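Side-chain contacts in probable fumarate reductase Ifc3 (Shewanella frigidimarina, PDB 1QO8), which reduces fumarate to succinate with FAD and four covalently bound c-type hemes, and may take part in electron transport to ferric iron: residues 124-129 / 134-139; 303-308 / 557-562. One frame throughout, in Å; residues are numbered along the deposited sequence.

Contact 1. Residues 124-129 / 134-139. With FAD (flavin-adenine dinucleotide), chain G.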
ATOM      1  N   VAL A 124      22.446 -12.039  16.951  1.00 48.31           N
ATOM      2  CA  VAL A 124      21.670 -11.958  15.691  1.00 48.89           C
ATOM      3  C   VAL A 124      20.466 -12.889  15.789  1.00 46.66           C
ATOM      4  O   VAL A 124      20.631 -14.102  15.985  1.00 46.31           O
ATOM      5  CB  VAL A 124      22.418 -12.303  14.415  1.00 49.13           C
ATOM      6  CG1 VAL A 124      21.605 -12.110  13.104  1.00 48.56           C
ATOM      7  CG2 VAL A 124      23.687 -11.407  14.222  1.00 49.14           C
ATOM      8  N   LEU A 125      19.275 -12.302  15.763  1.00 46.54           N
ATOM      9  CA  LEU A 125      18.033 -13.053  15.668  1.00 46.06           C
ATOM     10  C   LEU A 125      17.580 -13.086  14.189  1.00 47.70           C
ATOM     11  O   LEU A 125      17.350 -12.009  13.618  1.00 43.19           O
ATOM     12  CB  LEU A 125      16.900 -12.314  16.359  1.00 44.27           C
ATOM     13  CG  LEU A 125      15.736 -12.998  16.968  1.00 45.10           C
ATOM     14  CD1 LEU A 125      14.487 -12.153  16.807  1.00 45.59           C
ATOM     15  CD2 LEU A 125      15.489 -14.499  16.706  1.00 44.25           C
ATOM     16  N   VAL A 126      17.400 -14.313  13.678  1.00 45.83           N
ATOM     17  CA  VAL A 126      16.983 -14.437  12.266  1.00 43.05           C
ATOM     18  C   VAL A 126      15.557 -14.974  12.303  1.00 42.26           C
ATOM     19  O   VAL A 126      15.346 -16.018  12.971  1.00 43.80           O
ATOM     20  CB  VAL A 126      17.842 -15.396  11.443  1.00 43.64           C
ATOM     21  CG1 VAL A 126      17.295 -15.462   9.948  1.00 39.52           C
ATOM     22  CG2 VAL A 126      19.276 -14.892  11.368  1.00 40.17           C
ATOM     23  N   VAL A 127      14.622 -14.172  11.785  1.00 38.58           N
ATOM     24  CA  VAL A 127      13.225 -14.572  11.843  1.00 39.22           C
ATOM     25  C   VAL A 127      12.817 -15.213  10.484  1.00 40.45           C
ATOM     26  O   VAL A 127      12.734 -14.476   9.507  1.00 38.23           O
ATOM     27  CB  VAL A 127      12.359 -13.322  12.088  1.00 40.93           C
ATOM     28  CG1 VAL A 127      10.899 -13.638  12.246  1.00 35.20           C
ATOM     29  CG2 VAL A 127      12.978 -12.517  13.257  1.00 40.90           C
ATOM     30  N   GLY A 128      12.675 -16.550  10.475  1.00 40.24           N
ATOM     31  CA  GLY A 128      12.220 -17.205   9.223  1.00 40.61           C
ATOM     32  C   GLY A 128      13.355 -18.071   8.716  1.00 40.47           C
ATOM     33  O   GLY A 128      14.440 -17.629   8.401  1.00 39.95           O
ATOM     34  N   ALA A 129      13.110 -19.360   8.607  1.00 42.66           N
ATOM     35  CA  ALA A 129      14.135 -20.273   8.084  1.00 43.22           C
ATOM     36  C   ALA A 129      13.709 -20.809   6.732  1.00 43.56           C
ATOM     37  O   ALA A 129      13.558 -22.020   6.516  1.00 40.73           O
ATOM     38  CB  ALA A 129      14.315 -21.422   9.072  1.00 43.18           C
ATOM     39  N   PHE A 134      17.977 -19.073   6.288  1.00 43.47           N
ATOM     40  CA  PHE A 134      19.127 -19.954   6.514  1.00 45.05           C
ATOM     41  C   PHE A 134      20.403 -19.271   6.025  1.00 46.04           C
ATOM     42  O   PHE A 134      21.507 -19.342   6.645  1.00 46.31           O
ATOM     43  CB  PHE A 134      18.911 -21.345   5.953  1.00 42.76           C
ATOM     44  CG  PHE A 134      18.149 -22.384   6.692  1.00 42.82           C
ATOM     45  CD1 PHE A 134      18.720 -22.986   7.815  1.00 42.94           C
ATOM     46  CD2 PHE A 134      16.925 -22.864   6.219  1.00 43.59           C
ATOM     47  CE1 PHE A 134      18.075 -23.989   8.463  1.00 44.09           C
ATOM     48  CE2 PHE A 134      16.288 -23.921   6.866  1.00 43.15           C
ATOM     49  CZ  PHE A 134      16.880 -24.475   7.983  1.00 44.60           C
ATOM     50  N   ASN A 135      20.369 -18.635   4.857  1.00 44.12           N
ATOM     51  CA  ASN A 135      21.584 -18.011   4.363  1.00 43.85           C
ATOM     52  C   ASN A 135      22.047 -16.911   5.323  1.00 46.95           C
ATOM     53  O   ASN A 135      23.241 -16.623   5.461  1.00 45.63           O
ATOM     54  CB  ASN A 135      21.423 -17.415   2.948  1.00 44.27           C
ATOM     55  CG  ASN A 135      21.553 -18.485   1.858  1.00 44.69           C
ATOM     56  OD1 ASN A 135      22.644 -18.900   1.467  1.00 44.91           O
ATOM     57  ND2 ASN A 135      20.444 -18.921   1.268  1.00 42.09           N
ATOM     58  N   ALA A 136      21.122 -16.065   5.800  1.00 46.28           N
ATOM     59  CA  ALA A 136      21.477 -15.032   6.753  1.00 47.59           C
ATOM     60  C   ALA A 136      22.106 -15.679   8.010  1.00 46.39           C
ATOM     61  O   ALA A 136      23.150 -15.228   8.479  1.00 45.44           O
ATOM     62  CB  ALA A 136      20.220 -14.168   7.085  1.00 41.93           C
ATOM     63  N   SER A 137      21.498 -16.667   8.639  1.00 45.14           N
ATOM     64  CA  SER A 137      22.097 -17.406   9.741  1.00 47.94           C
ATOM     65  C   SER A 137      23.516 -17.915   9.546  1.00 49.46           C
ATOM     66  O   SER A 137      24.341 -17.761  10.473  1.00 49.34           O
ATOM     67  CB  SER A 137      21.265 -18.647  10.095  1.00 47.65           C
ATOM     68  OG  SER A 137      19.986 -18.107  10.433  1.00 51.80           O
ATOM     69  N   LEU A 138      23.796 -18.582   8.448  1.00 48.62           N
ATOM     70  CA  LEU A 138      25.113 -19.135   8.164  1.00 47.79           C
ATOM     71  C   LEU A 138      26.112 -18.010   7.946  1.00 50.86           C
ATOM     72  O   LEU A 138      27.300 -18.128   8.364  1.00 49.97           O
ATOM     73  CB  LEU A 138      25.125 -20.091   6.963  1.00 45.69           C
ATOM     74  CG  LEU A 138      24.446 -21.452   7.147  1.00 49.14           C
ATOM     75  CD1 LEU A 138      23.816 -22.005   5.861  1.00 48.74           C
ATOM     76  CD2 LEU A 138      25.405 -22.480   7.759  1.00 46.98           C
ATOM     77  N   ALA A 139      25.739 -16.926   7.244  1.00 51.07           N
ATOM     78  CA  ALA A 139      26.674 -15.812   7.103  1.00 50.78           C
ATOM     79  C   ALA A 139      26.878 -15.081   8.441  1.00 52.06           C
ATOM     80  O   ALA A 139      27.917 -14.425   8.662  1.00 52.87           O
ATOM     81  CB  ALA A 139      26.205 -14.805   6.063  1.00 47.91           C
TER
HETATM   82  PA  FAD G 605      10.251 -18.374   2.493  1.00 37.10           P
HETATM   83  O1A FAD G 605      10.998 -19.502   1.851  1.00 36.29           O
HETATM   84  O2A FAD G 605       8.897 -18.320   2.448  1.00 34.89           O
HETATM   85  O5B FAD G 605      10.428 -18.716   4.016  1.00 38.68           O
HETATM   86  C5B FAD G 605      10.026 -17.789   5.107  1.00 37.74           C
HETATM   87  C4B FAD G 605      10.144 -18.588   6.499  1.00 37.13           C
HETATM   88  O4B FAD G 605       9.719 -17.559   7.520  1.00 36.70           O
HETATM   89  C3B FAD G 605       9.033 -19.683   6.621  1.00 36.57           C
HETATM   90  O3B FAD G 605       9.392 -20.980   6.790  1.00 34.67           O
HETATM   91  C2B FAD G 605       7.919 -19.034   7.520  1.00 37.21           C
HETATM   92  O2B FAD G 605       7.172 -19.967   8.339  1.00 40.43           O
HETATM   93  C1B FAD G 605       8.783 -18.253   8.438  1.00 36.52           C
HETATM   94  N9A FAD G 605       8.084 -17.129   9.074  1.00 40.56           N
HETATM   95  C8A FAD G 605       7.125 -16.305   8.543  1.00 37.92           C
HETATM   96  N7A FAD G 605       6.631 -15.483   9.428  1.00 38.16           N
HETATM   97  C5A FAD G 605       7.295 -15.765  10.618  1.00 37.60           C
HETATM   98  C6A FAD G 605       7.147 -15.269  11.984  1.00 38.01           C
HETATM   99  N6A FAD G 605       6.306 -14.335  12.335  1.00 38.15           N
HETATM  100  N1A FAD G 605       8.022 -15.805  12.870  1.00 37.75           N
HETATM  101  C2A FAD G 605       8.867 -16.849  12.571  1.00 39.56           C
HETATM  102  N3A FAD G 605       9.051 -17.379  11.341  1.00 38.68           N
HETATM  103  C4A FAD G 605       8.213 -16.805  10.435  1.00 38.96           C
HETATM  104  N1  FAD G 605      11.470 -18.332  -7.436  1.00 45.98           N
HETATM  105  C2  FAD G 605      12.545 -18.529  -8.151  1.00 47.89           C
HETATM  106  O2  FAD G 605      13.422 -17.762  -8.376  1.00 45.75           O
HETATM  107  N3  FAD G 605      12.820 -19.775  -8.791  1.00 52.54           N
HETATM  108  C4  FAD G 605      11.870 -20.772  -8.589  1.00 53.17           C
HETATM  109  O4  FAD G 605      12.009 -21.829  -9.135  1.00 56.32           O
HETATM  110  C4X FAD G 605      10.647 -20.501  -7.838  1.00 48.56           C
HETATM  111  N5  FAD G 605       9.710 -21.453  -7.709  1.00 46.53           N
HETATM  112  C5X FAD G 605       8.609 -21.246  -6.948  1.00 44.72           C
HETATM  113  C6  FAD G 605       7.678 -22.289  -6.843  1.00 43.24           C
HETATM  114  C7  FAD G 605       6.554 -22.113  -6.072  1.00 45.29           C
HETATM  115  C7M FAD G 605       5.516 -23.176  -5.905  1.00 43.57           C
HETATM  116  C8  FAD G 605       6.395 -20.868  -5.362  1.00 44.00           C
HETATM  117  C8M FAD G 605       5.210 -20.692  -4.462  1.00 44.80           C
HETATM  118  C9  FAD G 605       7.319 -19.859  -5.440  1.00 40.94           C
HETATM  119  C9A FAD G 605       8.442 -20.005  -6.219  1.00 42.13           C
HETATM  120  N10 FAD G 605       9.442 -19.030  -6.404  1.00 41.14           N
HETATM  121  C10 FAD G 605      10.518 -19.235  -7.180  1.00 44.56           C
HETATM  122  C1' FAD G 605       9.554 -17.894  -5.435  1.00 43.11           C
HETATM  123  C2' FAD G 605      10.698 -18.188  -4.407  1.00 41.42           C
HETATM  124  O2' FAD G 605      10.491 -19.618  -4.153  1.00 42.40           O
HETATM  125  C3' FAD G 605      10.253 -17.501  -3.092  1.00 39.59           C
HETATM  126  O3' FAD G 605      10.102 -16.088  -3.284  1.00 42.08           O
HETATM  127  C4' FAD G 605      11.512 -17.466  -2.162  1.00 41.19           C
HETATM  128  O4' FAD G 605      11.746 -18.873  -1.850  1.00 37.41           O
HETATM  129  C5' FAD G 605      11.045 -16.763  -0.837  1.00 36.37           C
HETATM  130  O5' FAD G 605      12.184 -17.128   0.169  1.00 41.82           O
HETATM  131  P   FAD G 605      12.243 -16.535   1.589  1.00 38.53           P
HETATM  132  O1P FAD G 605      13.509 -17.111   2.182  1.00 38.39           O
HETATM  133  O2P FAD G 605      12.099 -15.164   1.383  1.00 38.75           O
HETATM  134  O3P FAD G 605      10.995 -16.969   2.184  1.00 35.93           O

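Contact 2. Residues 303-308 / 557-562. With FAD (flavin-adenine dinucleotide), chain G.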
ATOM      1  N   SER A 303      21.053  -7.462  16.596  1.00 51.11           N
ATOM      2  CA  SER A 303      20.472  -7.355  15.246  1.00 49.45           C
ATOM      3  C   SER A 303      19.367  -8.407  15.019  1.00 48.23           C
ATOM      4  O   SER A 303      19.382  -9.537  15.531  1.00 47.88           O
ATOM      5  CB  SER A 303      21.562  -7.554  14.250  1.00 48.72           C
ATOM      6  OG  SER A 303      22.514  -6.549  14.153  1.00 54.80           O
ATOM      7  N   VAL A 304      18.351  -8.047  14.287  1.00 47.11           N
ATOM      8  CA  VAL A 304      17.163  -8.808  13.944  1.00 44.03           C
ATOM      9  C   VAL A 304      17.069  -8.764  12.406  1.00 47.32           C
ATOM     10  O   VAL A 304      17.206  -7.727  11.769  1.00 44.06           O
ATOM     11  CB  VAL A 304      15.896  -8.233  14.556  1.00 47.34           C
ATOM     12  CG1 VAL A 304      14.710  -9.163  14.221  1.00 44.93           C
ATOM     13  CG2 VAL A 304      15.938  -8.141  16.094  1.00 45.21           C
ATOM     14  N   VAL A 305      17.030  -9.933  11.768  1.00 46.69           N
ATOM     15  CA  VAL A 305      16.962 -10.060  10.301  1.00 44.55           C
ATOM     16  C   VAL A 305      15.583 -10.644   9.959  1.00 43.38           C
ATOM     17  O   VAL A 305      15.252 -11.746  10.424  1.00 42.77           O
ATOM     18  CB  VAL A 305      18.051 -11.012   9.803  1.00 42.56           C
ATOM     19  CG1 VAL A 305      17.979 -11.269   8.284  1.00 41.88           C
ATOM     20  CG2 VAL A 305      19.475 -10.617  10.184  1.00 39.63           C
ATOM     21  N   LEU A 306      14.743  -9.888   9.321  1.00 39.49           N
ATOM     22  CA  LEU A 306      13.468 -10.389   8.824  1.00 40.84           C
ATOM     23  C   LEU A 306      13.738 -11.290   7.618  1.00 39.42           C
ATOM     24  O   LEU A 306      14.372 -10.785   6.686  1.00 42.01           O
ATOM     25  CB  LEU A 306      12.570  -9.217   8.349  1.00 39.70           C
ATOM     26  CG  LEU A 306      12.204  -8.257   9.517  1.00 41.95           C
ATOM     27  CD1 LEU A 306      11.293  -7.066   9.078  1.00 40.58           C
ATOM     28  CD2 LEU A 306      11.578  -9.000  10.670  1.00 39.54           C
ATOM     29  N   ALA A 307      13.348 -12.548   7.638  1.00 37.87           N
ATOM     30  CA  ALA A 307      13.565 -13.383   6.393  1.00 38.19           C
ATOM     31  C   ALA A 307      12.290 -14.194   6.323  1.00 36.98           C
ATOM     32  O   ALA A 307      12.349 -15.414   6.238  1.00 36.56           O
ATOM     33  CB  ALA A 307      14.684 -14.398   6.658  1.00 35.47           C
ATOM     34  N   THR A 308      11.191 -13.503   6.535  1.00 35.88           N
ATOM     35  CA  THR A 308       9.917 -14.188   6.686  1.00 34.87           C
ATOM     36  C   THR A 308       9.135 -14.413   5.407  1.00 35.84           C
ATOM     37  O   THR A 308       8.060 -15.020   5.526  1.00 36.68           O
ATOM     38  CB  THR A 308       9.183 -13.239   7.667  1.00 40.38           C
ATOM     39  OG1 THR A 308       7.898 -13.769   7.985  1.00 52.99           O
ATOM     40  CG2 THR A 308       8.854 -11.938   7.068  1.00 32.46           C
ATOM     41  N   ASP A 557      25.579 -11.137   7.090  1.00 51.71           N
ATOM     42  CA  ASP A 557      26.901 -10.512   7.249  1.00 53.63           C
ATOM     43  C   ASP A 557      26.810  -9.106   7.818  1.00 51.72           C
ATOM     44  O   ASP A 557      27.494  -8.867   8.824  1.00 50.78           O
ATOM     45  CB  ASP A 557      27.659 -10.519   5.923  1.00 55.50           C
ATOM     46  CG  ASP A 557      29.084 -10.006   6.022  1.00 58.38           C
ATOM     47  OD1 ASP A 557      29.956 -10.657   6.633  1.00 59.97           O
ATOM     48  OD2 ASP A 557      29.339  -8.908   5.500  1.00 59.56           O
ATOM     49  N   ASN A 558      25.969  -8.202   7.349  1.00 51.86           N
ATOM     50  CA  ASN A 558      25.796  -6.896   8.003  1.00 52.56           C
ATOM     51  C   ASN A 558      25.141  -6.990   9.361  1.00 54.41           C
ATOM     52  O   ASN A 558      25.483  -6.246  10.296  1.00 53.83           O
ATOM     53  CB  ASN A 558      25.016  -5.928   7.128  1.00 55.01           C
ATOM     54  CG  ASN A 558      25.800  -5.660   5.848  1.00 57.72           C
ATOM     55  OD1 ASN A 558      26.760  -4.906   5.922  1.00 60.66           O
ATOM     56  ND2 ASN A 558      25.496  -6.223   4.712  1.00 58.32           N
ATOM     57  N   ALA A 559      24.215  -7.936   9.577  1.00 52.52           N
ATOM     58  CA  ALA A 559      23.677  -8.134  10.903  1.00 52.87           C
ATOM     59  C   ALA A 559      24.795  -8.447  11.908  1.00 53.29           C
ATOM     60  O   ALA A 559      24.716  -7.991  13.050  1.00 51.82           O
ATOM     61  CB  ALA A 559      22.647  -9.252  10.939  1.00 52.08           C
ATOM     62  N   ALA A 560      25.759  -9.283  11.525  1.00 53.75           N
ATOM     63  CA  ALA A 560      26.777  -9.779  12.438  1.00 53.49           C
ATOM     64  C   ALA A 560      27.796  -8.667  12.722  1.00 54.14           C
ATOM     65  O   ALA A 560      28.144  -8.435  13.879  1.00 50.93           O
ATOM     66  CB  ALA A 560      27.510 -11.006  11.930  1.00 51.90           C
ATOM     67  N   LYS A 561      28.179  -7.986  11.662  1.00 54.62           N
ATOM     68  CA  LYS A 561      29.086  -6.856  11.730  1.00 59.89           C
ATOM     69  C   LYS A 561      28.540  -5.784  12.673  1.00 61.19           C
ATOM     70  O   LYS A 561      29.250  -5.233  13.532  1.00 58.49           O
ATOM     71  CB  LYS A 561      29.387  -6.323  10.321  1.00 61.26           C
ATOM     72  CG  LYS A 561      30.664  -6.904   9.751  1.00 64.35           C
ATOM     73  CD  LYS A 561      30.923  -6.964   8.268  1.00 67.50           C
ATOM     74  CE  LYS A 561      30.853  -5.671   7.491  1.00 69.37           C
ATOM     75  NZ  LYS A 561      31.220  -5.790   6.043  1.00 69.70           N
ATOM     76  N   HIS A 562      27.209  -5.587  12.660  1.00 60.38           N
ATOM     77  CA  HIS A 562      26.613  -4.551  13.487  1.00 58.55           C
ATOM     78  C   HIS A 562      26.521  -5.014  14.928  1.00 61.82           C
ATOM     79  O   HIS A 562      26.572  -4.189  15.848  1.00 61.18           O
ATOM     80  CB  HIS A 562      25.232  -4.223  12.925  1.00 56.68           C
ATOM     81  CG  HIS A 562      24.454  -3.238  13.747  1.00 55.32           C
ATOM     82  ND1 HIS A 562      23.576  -3.654  14.752  1.00 54.61           N
ATOM     83  CD2 HIS A 562      24.449  -1.900  13.732  1.00 52.75           C
ATOM     84  CE1 HIS A 562      23.027  -2.574  15.259  1.00 54.87           C
ATOM     85  NE2 HIS A 562      23.530  -1.502  14.648  1.00 54.35           N
TER
HETATM   86  PA  FAD G 605      10.251 -18.374   2.493  1.00 37.10           P
HETATM   87  O1A FAD G 605      10.998 -19.502   1.851  1.00 36.29           O
HETATM   88  O2A FAD G 605       8.897 -18.320   2.448  1.00 34.89           O
HETATM   89  O5B FAD G 605      10.428 -18.716   4.016  1.00 38.68           O
HETATM   90  C5B FAD G 605      10.026 -17.789   5.107  1.00 37.74           C
HETATM   91  C4B FAD G 605      10.144 -18.588   6.499  1.00 37.13           C
HETATM   92  O4B FAD G 605       9.719 -17.559   7.520  1.00 36.70           O
HETATM   93  C3B FAD G 605       9.033 -19.683   6.621  1.00 36.57           C
HETATM   94  O3B FAD G 605       9.392 -20.980   6.790  1.00 34.67           O
HETATM   95  C2B FAD G 605       7.919 -19.034   7.520  1.00 37.21           C
HETATM   96  O2B FAD G 605       7.172 -19.967   8.339  1.00 40.43           O
HETATM   97  C1B FAD G 605       8.783 -18.253   8.438  1.00 36.52           C
HETATM   98  N9A FAD G 605       8.084 -17.129   9.074  1.00 40.56           N
HETATM   99  C8A FAD G 605       7.125 -16.305   8.543  1.00 37.92           C
HETATM  100  N7A FAD G 605       6.631 -15.483   9.428  1.00 38.16           N
HETATM  101  C5A FAD G 605       7.295 -15.765  10.618  1.00 37.60           C
HETATM  102  C6A FAD G 605       7.147 -15.269  11.984  1.00 38.01           C
HETATM  103  N6A FAD G 605       6.306 -14.335  12.335  1.00 38.15           N
HETATM  104  N1A FAD G 605       8.022 -15.805  12.870  1.00 37.75           N
HETATM  105  C2A FAD G 605       8.867 -16.849  12.571  1.00 39.56           C
HETATM  106  N3A FAD G 605       9.051 -17.379  11.341  1.00 38.68           N
HETATM  107  C4A FAD G 605       8.213 -16.805  10.435  1.00 38.96           C
HETATM  108  N1  FAD G 605      11.470 -18.332  -7.436  1.00 45.98           N
HETATM  109  C2  FAD G 605      12.545 -18.529  -8.151  1.00 47.89           C
HETATM  110  O2  FAD G 605      13.422 -17.762  -8.376  1.00 45.75           O
HETATM  111  N3  FAD G 605      12.820 -19.775  -8.791  1.00 52.54           N
HETATM  112  C4  FAD G 605      11.870 -20.772  -8.589  1.00 53.17           C
HETATM  113  O4  FAD G 605      12.009 -21.829  -9.135  1.00 56.32           O
HETATM  114  C4X FAD G 605      10.647 -20.501  -7.838  1.00 48.56           C
HETATM  115  N5  FAD G 605       9.710 -21.453  -7.709  1.00 46.53           N
HETATM  116  C5X FAD G 605       8.609 -21.246  -6.948  1.00 44.72           C
HETATM  117  C6  FAD G 605       7.678 -22.289  -6.843  1.00 43.24           C
HETATM  118  C7  FAD G 605       6.554 -22.113  -6.072  1.00 45.29           C
HETATM  119  C7M FAD G 605       5.516 -23.176  -5.905  1.00 43.57           C
HETATM  120  C8  FAD G 605       6.395 -20.868  -5.362  1.00 44.00           C
HETATM  121  C8M FAD G 605       5.210 -20.692  -4.462  1.00 44.80           C
HETATM  122  C9  FAD G 605       7.319 -19.859  -5.440  1.00 40.94           C
HETATM  123  C9A FAD G 605       8.442 -20.005  -6.219  1.00 42.13           C
HETATM  124  N10 FAD G 605       9.442 -19.030  -6.404  1.00 41.14           N
HETATM  125  C10 FAD G 605      10.518 -19.235  -7.180  1.00 44.56           C
HETATM  126  C1' FAD G 605       9.554 -17.894  -5.435  1.00 43.11           C
HETATM  127  C2' FAD G 605      10.698 -18.188  -4.407  1.00 41.42           C
HETATM  128  O2' FAD G 605      10.491 -19.618  -4.153  1.00 42.40           O
HETATM  129  C3' FAD G 605      10.253 -17.501  -3.092  1.00 39.59           C
HETATM  130  O3' FAD G 605      10.102 -16.088  -3.284  1.00 42.08           O
HETATM  131  C4' FAD G 605      11.512 -17.466  -2.162  1.00 41.19           C
HETATM  132  O4' FAD G 605      11.746 -18.873  -1.850  1.00 37.41           O
HETATM  133  C5' FAD G 605      11.045 -16.763  -0.837  1.00 36.37           C
HETATM  134  O5' FAD G 605      12.184 -17.128   0.169  1.00 41.82           O
HETATM  135  P   FAD G 605      12.243 -16.535   1.589  1.00 38.53           P
HETATM  136  O1P FAD G 605      13.509 -17.111   2.182  1.00 38.39           O
HETATM  137  O2P FAD G 605      12.099 -15.164   1.383  1.00 38.75           O
HETATM  138  O3P FAD G 605      10.995 -16.969   2.184  1.00 35.93           O

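Contact 1. Residues 124-129 / 134-139
S137 OG has one polar partner, G133 O, and one apolar neighbour, V126. It is hydrogen-bonded to that backbone O, one turn earlier in helix 131-143. S137 OG packs 3.4 Å from V126 CG2. The torsion that sets OG beside its own backbone N (chi1 -59°) turns it back along the helix to the G133 carbonyl. The other methyl of V126, CG1, meets A136 CB at 4.3 Å. Nearer the FAD, A129 CB lies over one face of the F134 ring, offset toward the rim. A129 CB is 4.2 Å from the F134 ring centroid, a CH-pi contact. F134 CE2 also comes within 3.3 Å of A129 O. With an alanine here instead of F134, the A129 methyl would probably lose its aromatic cover, and a gap is likely to open toward L149 and L256. G128 CA approaches FAD O4B to 3.0 Å, with no side chain between. The strand-turn-helix is consistent with a Rossmann-type dinucleotide-binding motif. No hydrogen bond joins the two segments. S137 finds its partner within the helix and A129 N bonds to D151, so the strand and helix meet here mainly by apolar fit.

Contact 2. Residues 303-308 / 557-562
S303 meets A559 through CB and OG, and H562 through OG. S303 CB rests 3.9 Å from A559 CB and also touches A559 O. Its OG, one bond further, makes two hydrogen bonds. S303 OG donates to A559 O at 2.9 Å, arriving in the carbonyl plane on a lone pair. S303 OG accepts from H562 ND1 at 3.1 Å. That second bond is bent, with an N-H...OG angle of 139°, and OG is tilted from the imidazole plane. H562 has CG anti to its backbone N (chi1 176°), which brings ND1 alongside the serine. The far nitrogen of the ring, NE2, is hydrogen-bonded to D522 OD1. The ring is therefore held through both nitrogens, and the carboxylate might favour its protonated form. Two residues along the strand, V305 CG2 presses on A559 CB at 3.5 Å. The small side chain of A559 is consistent with the close approach of the helix. Strand 303-306 and helix segment 557-562 run nearly antiparallel, at 169°, with axes 8.2 Å apart. Helix 543-563 thus packs on the parallel sheet of the FAD domain. It lies beside helix 131-143, through A560 against A140 and A143.

Overall arrangement
Both contacts are buried and both join a helix to the same parallel sheet. Strands 124-127 and 303-306 are neighbours in it, with probable hydrogen bonds from L125 N to S303 O and from A307 N to V127 O. Contact 1 lies nearer the centre of the chain and links elements that are consecutive in sequence. Contact 2 brings in the helix near the C-terminus, 249 residues away. Contact 1 has no hydrogen bond across it and is mainly apolar. Both first segments reach FAD at their C-terminal ends. The bonds of contact 2 lie at the other end of its strand, where H562 is partly exposed. V124 CG1 packs on A559 CB and bridges the two.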